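Local coordinates for secreted effector protein SifA (Salmonella typhimurium, PDB 3CXB), which acts inside host cells as a Salmonella virulence effector that interacts with host PLEKHM2 and is required for endosomal tubulation and the formation of Salmonella-induced filaments, at residues 86-89 with 95-98; 97-102 with 106-111. All coordinates share one frame; numbering follows the deposited sequence.

Contact 1: 86-89 with 95-98; sequences VHNP and TIIL
His87 and Ile97 exchange two backbone hydrogen bonds: Ile97 N reaches His87 O at 3.0 Å, and His87 N returns to Ile97 O at 3.1 Å. Both are fairly straight, and together they define an antiparallel hydrogen-bonded pair. A third bond comes from a side chain just beyond the end of strand 84-87, where Asn88 ND2 donates to Thr95 O at 2.9 Å. This one is more bent, 137° at the hydrogen, as Thr95 O lies out of the Asn88 amide plane; the donor also sits tilted from the carbonyl plane of Thr95. With CG beside its own backbone N (chi1 -55°), the Asn88 amide is carried across to Thr95, just before strand 96-101 and past the last backbone pair. The same ND2 also bonds Arg150 O, so one amide nitrogen bridges this strand pair and strand 145-153 of the three-stranded sheet.

The pairing is that of a beta hairpin, in which strand 84-87, at one edge of the sheet, lies against strand 96-101 and five residues separate the two segments. Val86 and Leu98 form the neighbouring non-hydrogen-bonded pair. Their side chains run alongside each other on one face, and Leu98 CD2 lies against both Val86 CB and CG2. On that face Val86 CG2 also meets Ile96 CD1 at 3.8 Å, while Phe70 and Phe69 of helix 62-75 touch Val86 and Leu98, respectively.

His87 and Ile97 point to the other face. Ile97 CD1 approaches the imidazole obliquely, 4.0 Å from His87 CE1, and touches Pro89 CD at 4.1 Å. Farther toward the turn, the methyl CG2 of Thr95 rests on Pro89 CG, while Thr95 OG1 stands near both Pro89 CG and CD.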
ATOM      1  N   VAL A  86     -15.273   5.812  -4.421  1.00 49.78           N
ATOM      2  CA  VAL A  86     -13.988   6.073  -5.059  1.00 50.95           C
ATOM      3  C   VAL A  86     -14.100   5.750  -6.555  1.00 53.95           C
ATOM      4  O   VAL A  86     -14.669   4.727  -6.928  1.00 52.24           O
ATOM      5  CB  VAL A  86     -12.823   5.235  -4.396  1.00 46.68           C
ATOM      6  CG1 VAL A  86     -13.374   4.077  -3.609  1.00 48.91           C
ATOM      7  CG2 VAL A  86     -11.874   4.717  -5.444  1.00 45.83           C
ATOM      8  N   HIS A  87     -13.553   6.618  -7.407  1.00 56.79           N
ATOM      9  CA  HIS A  87     -13.618   6.410  -8.852  1.00 59.58           C
ATOM     10  C   HIS A  87     -12.563   7.253  -9.560  1.00 62.28           C
ATOM     11  O   HIS A  87     -12.022   8.189  -8.969  1.00 62.88           O
ATOM     12  CB  HIS A  87     -14.981   6.864  -9.357  1.00 60.18           C
ATOM     13  CG  HIS A  87     -15.167   8.347  -9.283  1.00 58.47           C
ATOM     14  ND1 HIS A  87     -14.798   9.196 -10.308  1.00 57.06           N
ATOM     15  CD2 HIS A  87     -15.599   9.142  -8.274  1.00 59.19           C
ATOM     16  CE1 HIS A  87     -14.993  10.447  -9.930  1.00 58.81           C
ATOM     17  NE2 HIS A  87     -15.478  10.442  -8.701  1.00 59.43           N
ATOM     18  N   ASN A  88     -12.296   6.930 -10.826  1.00 66.59           N
ATOM     19  CA  ASN A  88     -11.349   7.686 -11.644  1.00 73.56           C
ATOM     20  C   ASN A  88     -12.193   8.550 -12.560  1.00 78.30           C
ATOM     21  O   ASN A  88     -12.953   8.030 -13.374  1.00 78.64           O
ATOM     22  CB  ASN A  88     -10.503   6.762 -12.501  1.00 69.84           C
ATOM     23  CG  ASN A  88      -9.804   5.726 -11.693  1.00 70.52           C
ATOM     24  OD1 ASN A  88     -10.423   4.762 -11.245  1.00 69.81           O
ATOM     25  ND2 ASN A  88      -8.505   5.916 -11.474  1.00 69.06           N
ATOM     26  N   PRO A  89     -12.064   9.880 -12.455  1.00 85.93           N
ATOM     27  CA  PRO A  89     -12.875  10.734 -13.323  1.00 91.46           C
ATOM     28  C   PRO A  89     -12.822  10.301 -14.783  1.00 96.58           C
ATOM     29  O   PRO A  89     -11.744  10.182 -15.362  1.00 98.24           O
ATOM     30  CB  PRO A  89     -12.282  12.124 -13.088  1.00 88.69           C
ATOM     31  CG  PRO A  89     -10.849  11.826 -12.784  1.00 86.26           C
ATOM     32  CD  PRO A  89     -10.971  10.653 -11.842  1.00 84.53           C
ATOM     33  N   THR A  95      -5.673   9.951 -12.681  1.00 53.66           N
ATOM     34  CA  THR A  95      -6.182  10.514 -11.448  1.00 52.92           C
ATOM     35  C   THR A  95      -7.209   9.601 -10.758  1.00 51.97           C
ATOM     36  O   THR A  95      -7.831   8.741 -11.399  1.00 50.33           O
ATOM     37  CB  THR A  95      -6.798  11.909 -11.737  1.00 50.85           C
ATOM     38  OG1 THR A  95      -7.738  12.261 -10.712  1.00 51.83           O
ATOM     39  CG2 THR A  95      -7.498  11.901 -13.078  1.00 55.93           C
ATOM     40  N   ILE A  96      -7.346   9.762  -9.440  1.00 49.37           N
ATOM     41  CA  ILE A  96      -8.318   8.996  -8.665  1.00 47.49           C
ATOM     42  C   ILE A  96      -8.840   9.860  -7.521  1.00 45.80           C
ATOM     43  O   ILE A  96      -8.102  10.657  -6.938  1.00 45.08           O
ATOM     44  CB  ILE A  96      -7.732   7.661  -8.134  1.00 43.04           C
ATOM     45  CG1 ILE A  96      -8.811   6.910  -7.354  1.00 41.46           C
ATOM     46  CG2 ILE A  96      -6.515   7.915  -7.308  1.00 40.25           C
ATOM     47  CD1 ILE A  96      -8.516   5.458  -7.149  1.00 42.39           C
ATOM     48  N   ILE A  97     -10.124   9.710  -7.214  1.00 45.45           N
ATOM     49  CA  ILE A  97     -10.769  10.498  -6.169  1.00 45.92           C
ATOM     50  C   ILE A  97     -11.475   9.612  -5.156  1.00 44.25           C
ATOM     51  O   ILE A  97     -12.039   8.585  -5.517  1.00 46.99           O
ATOM     52  CB  ILE A  97     -11.814  11.413  -6.796  1.00 46.52           C
ATOM     53  CG1 ILE A  97     -11.195  12.136  -7.985  1.00 49.80           C
ATOM     54  CG2 ILE A  97     -12.324  12.397  -5.785  1.00 44.64           C
ATOM     55  CD1 ILE A  97     -12.165  13.006  -8.733  1.00 51.49           C
ATOM     56  N   LEU A  98     -11.440  10.003  -3.890  1.00 43.41           N
ATOM     57  CA  LEU A  98     -12.102   9.242  -2.836  1.00 42.43           C
ATOM     58  C   LEU A  98     -12.948  10.300  -2.195  1.00 41.09           C
ATOM     59  O   LEU A  98     -12.512  11.440  -2.095  1.00 36.59           O
ATOM     60  CB  LEU A  98     -11.096   8.702  -1.807  1.00 44.33           C
ATOM     61  CG  LEU A  98      -9.836   8.013  -2.346  1.00 44.59           C
ATOM     62  CD1 LEU A  98      -8.996   7.528  -1.200  1.00 48.26           C
ATOM     63  CD2 LEU A  98     -10.197   6.851  -3.218  1.00 45.06           C
TER

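Contact 2: 97-102 with 106-111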
ATOM      1  N   ILE A  97     -10.124   9.710  -7.214  1.00 45.45           N
ATOM      2  CA  ILE A  97     -10.769  10.498  -6.169  1.00 45.92           C
ATOM      3  C   ILE A  97     -11.475   9.612  -5.156  1.00 44.25           C
ATOM      4  O   ILE A  97     -12.039   8.585  -5.517  1.00 46.99           O
ATOM      5  CB  ILE A  97     -11.814  11.413  -6.796  1.00 46.52           C
ATOM      6  CG1 ILE A  97     -11.195  12.136  -7.985  1.00 49.80           C
ATOM      7  CG2 ILE A  97     -12.324  12.397  -5.785  1.00 44.64           C
ATOM      8  CD1 ILE A  97     -12.165  13.006  -8.733  1.00 51.49           C
ATOM      9  N   LEU A  98     -11.440  10.003  -3.890  1.00 43.41           N
ATOM     10  CA  LEU A  98     -12.102   9.242  -2.836  1.00 42.43           C
ATOM     11  C   LEU A  98     -12.948  10.300  -2.195  1.00 41.09           C
ATOM     12  O   LEU A  98     -12.512  11.440  -2.095  1.00 36.59           O
ATOM     13  CB  LEU A  98     -11.096   8.702  -1.807  1.00 44.33           C
ATOM     14  CG  LEU A  98      -9.836   8.013  -2.346  1.00 44.59           C
ATOM     15  CD1 LEU A  98      -8.996   7.528  -1.200  1.00 48.26           C
ATOM     16  CD2 LEU A  98     -10.197   6.851  -3.218  1.00 45.06           C
ATOM     17  N   ARG A  99     -14.146   9.942  -1.759  1.00 41.03           N
ATOM     18  CA  ARG A  99     -15.006  10.935  -1.156  1.00 43.85           C
ATOM     19  C   ARG A  99     -16.101  10.375  -0.272  1.00 41.61           C
ATOM     20  O   ARG A  99     -16.455   9.209  -0.365  1.00 43.18           O
ATOM     21  CB  ARG A  99     -15.631  11.777  -2.256  1.00 49.36           C
ATOM     22  CG  ARG A  99     -16.202  10.940  -3.365  1.00 58.26           C
ATOM     23  CD  ARG A  99     -16.857  11.807  -4.423  1.00 68.85           C
ATOM     24  NE  ARG A  99     -17.477  10.982  -5.460  1.00 78.27           N
ATOM     25  CZ  ARG A  99     -18.338  11.430  -6.366  1.00 82.23           C
ATOM     26  NH1 ARG A  99     -18.838  10.586  -7.258  1.00 84.00           N
ATOM     27  NH2 ARG A  99     -18.700  12.711  -6.379  1.00 85.67           N
ATOM     28  N   ILE A 100     -16.634  11.232   0.585  1.00 39.76           N
ATOM     29  CA  ILE A 100     -17.704  10.865   1.483  1.00 41.27           C
ATOM     30  C   ILE A 100     -18.855  11.783   1.114  1.00 46.04           C
ATOM     31  O   ILE A 100     -18.735  12.999   1.280  1.00 44.95           O
ATOM     32  CB  ILE A 100     -17.321  11.145   2.956  1.00 38.72           C
ATOM     33  CG1 ILE A 100     -16.030  10.403   3.322  1.00 35.62           C
ATOM     34  CG2 ILE A 100     -18.457  10.718   3.886  1.00 35.83           C
ATOM     35  CD1 ILE A 100     -15.563  10.649   4.746  1.00 25.85           C
ATOM     36  N   MET A 101     -19.959  11.215   0.625  1.00 53.78           N
ATOM     37  CA  MET A 101     -21.136  11.996   0.220  1.00 62.18           C
ATOM     38  C   MET A 101     -22.130  12.178   1.353  1.00 71.44           C
ATOM     39  O   MET A 101     -21.891  11.741   2.469  1.00 73.84           O
ATOM     40  CB  MET A 101     -21.855  11.312  -0.941  1.00 60.53           C
ATOM     41  CG  MET A 101     -21.006  11.100  -2.167  1.00 56.06           C
ATOM     42  SD  MET A 101     -20.479  12.646  -2.873  1.00 56.17           S
ATOM     43  CE  MET A 101     -18.898  12.827  -2.043  1.00 56.65           C
ATOM     44  N   ASP A 102     -23.253  12.821   1.059  1.00 84.38           N
ATOM     45  CA  ASP A 102     -24.284  13.033   2.069  1.00100.05           C
ATOM     46  C   ASP A 102     -25.408  12.045   1.778  1.00110.51           C
ATOM     47  O   ASP A 102     -25.388  11.372   0.751  1.00111.74           O
ATOM     48  CB  ASP A 102     -24.824  14.467   2.002  1.00103.47           C
ATOM     49  CG  ASP A 102     -25.484  14.909   3.305  1.00104.97           C
ATOM     50  OD1 ASP A 102     -26.383  14.197   3.808  1.00105.11           O
ATOM     51  OD2 ASP A 102     -25.105  15.978   3.833  1.00105.12           O
ATOM     52  N   GLU A 106     -26.336  14.752  -1.609  1.00118.96           N
ATOM     53  CA  GLU A 106     -26.315  16.198  -1.797  1.00122.75           C
ATOM     54  C   GLU A 106     -24.909  16.761  -1.589  1.00120.79           C
ATOM     55  O   GLU A 106     -24.535  17.119  -0.471  1.00114.84           O
ATOM     56  CB  GLU A 106     -27.287  16.866  -0.816  1.00123.12           C
ATOM     57  CG  GLU A 106     -27.548  18.347  -1.088  1.00130.88           C
ATOM     58  CD  GLU A 106     -28.344  18.580  -2.361  1.00136.12           C
ATOM     59  OE1 GLU A 106     -29.485  18.081  -2.446  1.00140.24           O
ATOM     60  OE2 GLU A 106     -27.828  19.262  -3.274  1.00140.56           O
ATOM     61  N   ASN A 107     -24.141  16.833  -2.674  1.00117.56           N
ATOM     62  CA  ASN A 107     -22.776  17.360  -2.647  1.00111.33           C
ATOM     63  C   ASN A 107     -21.736  16.438  -1.984  1.00 98.37           C
ATOM     64  O   ASN A 107     -21.997  15.259  -1.711  1.00100.99           O
ATOM     65  CB  ASN A 107     -22.747  18.746  -1.973  1.00122.10           C
ATOM     66  CG  ASN A 107     -23.554  19.798  -2.737  1.00131.97           C
ATOM     67  OD1 ASN A 107     -23.266  20.108  -3.898  1.00138.84           O
ATOM     68  ND2 ASN A 107     -24.562  20.356  -2.080  1.00139.40           N
ATOM     69  N   GLU A 108     -20.554  16.991  -1.729  1.00 88.63           N
ATOM     70  CA  GLU A 108     -19.460  16.238  -1.136  1.00 77.55           C
ATOM     71  C   GLU A 108     -19.043  16.721   0.244  1.00 73.12           C
ATOM     72  O   GLU A 108     -18.741  17.897   0.439  1.00 74.07           O
ATOM     73  CB  GLU A 108     -18.248  16.286  -2.056  1.00 75.27           C
ATOM     74  CG  GLU A 108     -18.518  15.786  -3.461  1.00 68.23           C
ATOM     75  CD  GLU A 108     -17.310  15.919  -4.356  1.00 62.50           C
ATOM     76  OE1 GLU A 108     -17.318  15.329  -5.453  1.00 58.70           O
ATOM     77  OE2 GLU A 108     -16.351  16.621  -3.965  1.00 57.45           O
ATOM     78  N   LEU A 109     -19.016  15.793   1.197  1.00 66.40           N
ATOM     79  CA  LEU A 109     -18.629  16.078   2.574  1.00 57.13           C
ATOM     80  C   LEU A 109     -17.101  16.129   2.733  1.00 52.80           C
ATOM     81  O   LEU A 109     -16.555  16.965   3.473  1.00 50.12           O
ATOM     82  CB  LEU A 109     -19.214  15.008   3.497  1.00 56.35           C
ATOM     83  CG  LEU A 109     -20.741  15.004   3.664  1.00 55.08           C
ATOM     84  CD1 LEU A 109     -21.123  13.893   4.599  1.00 54.26           C
ATOM     85  CD2 LEU A 109     -21.239  16.353   4.213  1.00 56.61           C
ATOM     86  N   LEU A 110     -16.422  15.234   2.026  1.00 45.76           N
ATOM     87  CA  LEU A 110     -14.970  15.147   2.058  1.00 41.16           C
ATOM     88  C   LEU A 110     -14.524  14.666   0.695  1.00 38.99           C
ATOM     89  O   LEU A 110     -15.017  13.669   0.185  1.00 39.59           O
ATOM     90  CB  LEU A 110     -14.528  14.158   3.141  1.00 41.46           C
ATOM     91  CG  LEU A 110     -13.035  13.923   3.390  1.00 39.87           C
ATOM     92  CD1 LEU A 110     -12.431  15.166   4.021  1.00 39.46           C
ATOM     93  CD2 LEU A 110     -12.841  12.724   4.298  1.00 35.73           C
ATOM     94  N   ARG A 111     -13.587  15.382   0.101  1.00 38.95           N
ATOM     95  CA  ARG A 111     -13.107  15.029  -1.223  1.00 37.72           C
ATOM     96  C   ARG A 111     -11.595  14.862  -1.209  1.00 34.30           C
ATOM     97  O   ARG A 111     -10.880  15.723  -0.719  1.00 33.54           O
ATOM     98  CB  ARG A 111     -13.488  16.143  -2.193  1.00 43.62           C
ATOM     99  CG  ARG A 111     -13.114  15.899  -3.644  1.00 48.57           C
ATOM    100  CD  ARG A 111     -13.410  17.143  -4.485  1.00 54.79           C
ATOM    101  NE  ARG A 111     -12.908  17.000  -5.848  1.00 61.15           N
ATOM    102  CZ  ARG A 111     -13.411  16.151  -6.739  1.00 63.20           C
ATOM    103  NH1 ARG A 111     -12.888  16.073  -7.958  1.00 65.91           N
ATOM    104  NH2 ARG A 111     -14.452  15.399  -6.414  1.00 63.37           N
TER
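A classic beta bulge marks this hairpin: Leu109 and Leu110 of 106-111 both face Ile100 of 97-102. Ile100 O accepts from Leu109 N at 2.8 Å and, more weakly, from Leu110 N at 3.3 Å, so one carbonyl spans the extra residue. Ile100 N donates to Leu110 O at 3.0 Å, completing a hydrogen-bonded pair. Their side chains share a face, where Ile100 CD1 meets Leu110 CD2 at 3.5 Å; Ile34 of helix 25-34 packs on Ile100, and Met53 and Leu54 of helix 42-54 pack on Leu110.

Arg99 and Arg111, a non-hydrogen-bonded pair, point to the opposite face and converge on Glu108. Arg99 NH2 bonds Glu108 OE1 at 3.1 Å in a salt bridge that uses the anti side of the oxygen, with the guanidinium and carboxylate planes 83° apart. Arg111 NH2 forms a second salt bridge to the same OE1, 3.0 Å away, and a weak bond to OE2. The shared carboxylate probably offsets the like charges of the two arginines. Arg111 reaches it with an extended chain, CG anti to the backbone N (chi1 -177°), and one face of its guanidinium is overlaid by Ile97 CG2, 3.7 Å above the plane and toward the rim.

Met101 doubles back through bends at chi2 and chi3, which bring SD and CE alongside Glu108 CG. Beyond the bulge, Asp102 CB packs near Glu106 O. Such paired donors converging on a single carbonyl are the signature of a classic bulge in an antiparallel hairpin.

Contacts 1 and 2 lie about 11 Å apart, centre to centre, in one five-stranded antiparallel sheet and have strand 96-101 in common. The chain runs through strand 84-87, then 96-101, then 108-114, so the two contacts are successive hairpins of a meander and overlap at Ile97 and Leu98. Contact 1 joins an outermost strand to the shared one; contact 2 joins the shared strand to the next one inward, with its turn at the other end of strand 96-101. Packing between His87 NE2 and Arg99 NH1, 3.7 Å apart, connects them directly. Both fall in the region that interacts with host PLEKHM2, but it spans nearly the whole protein and marks neither hairpin as an interface.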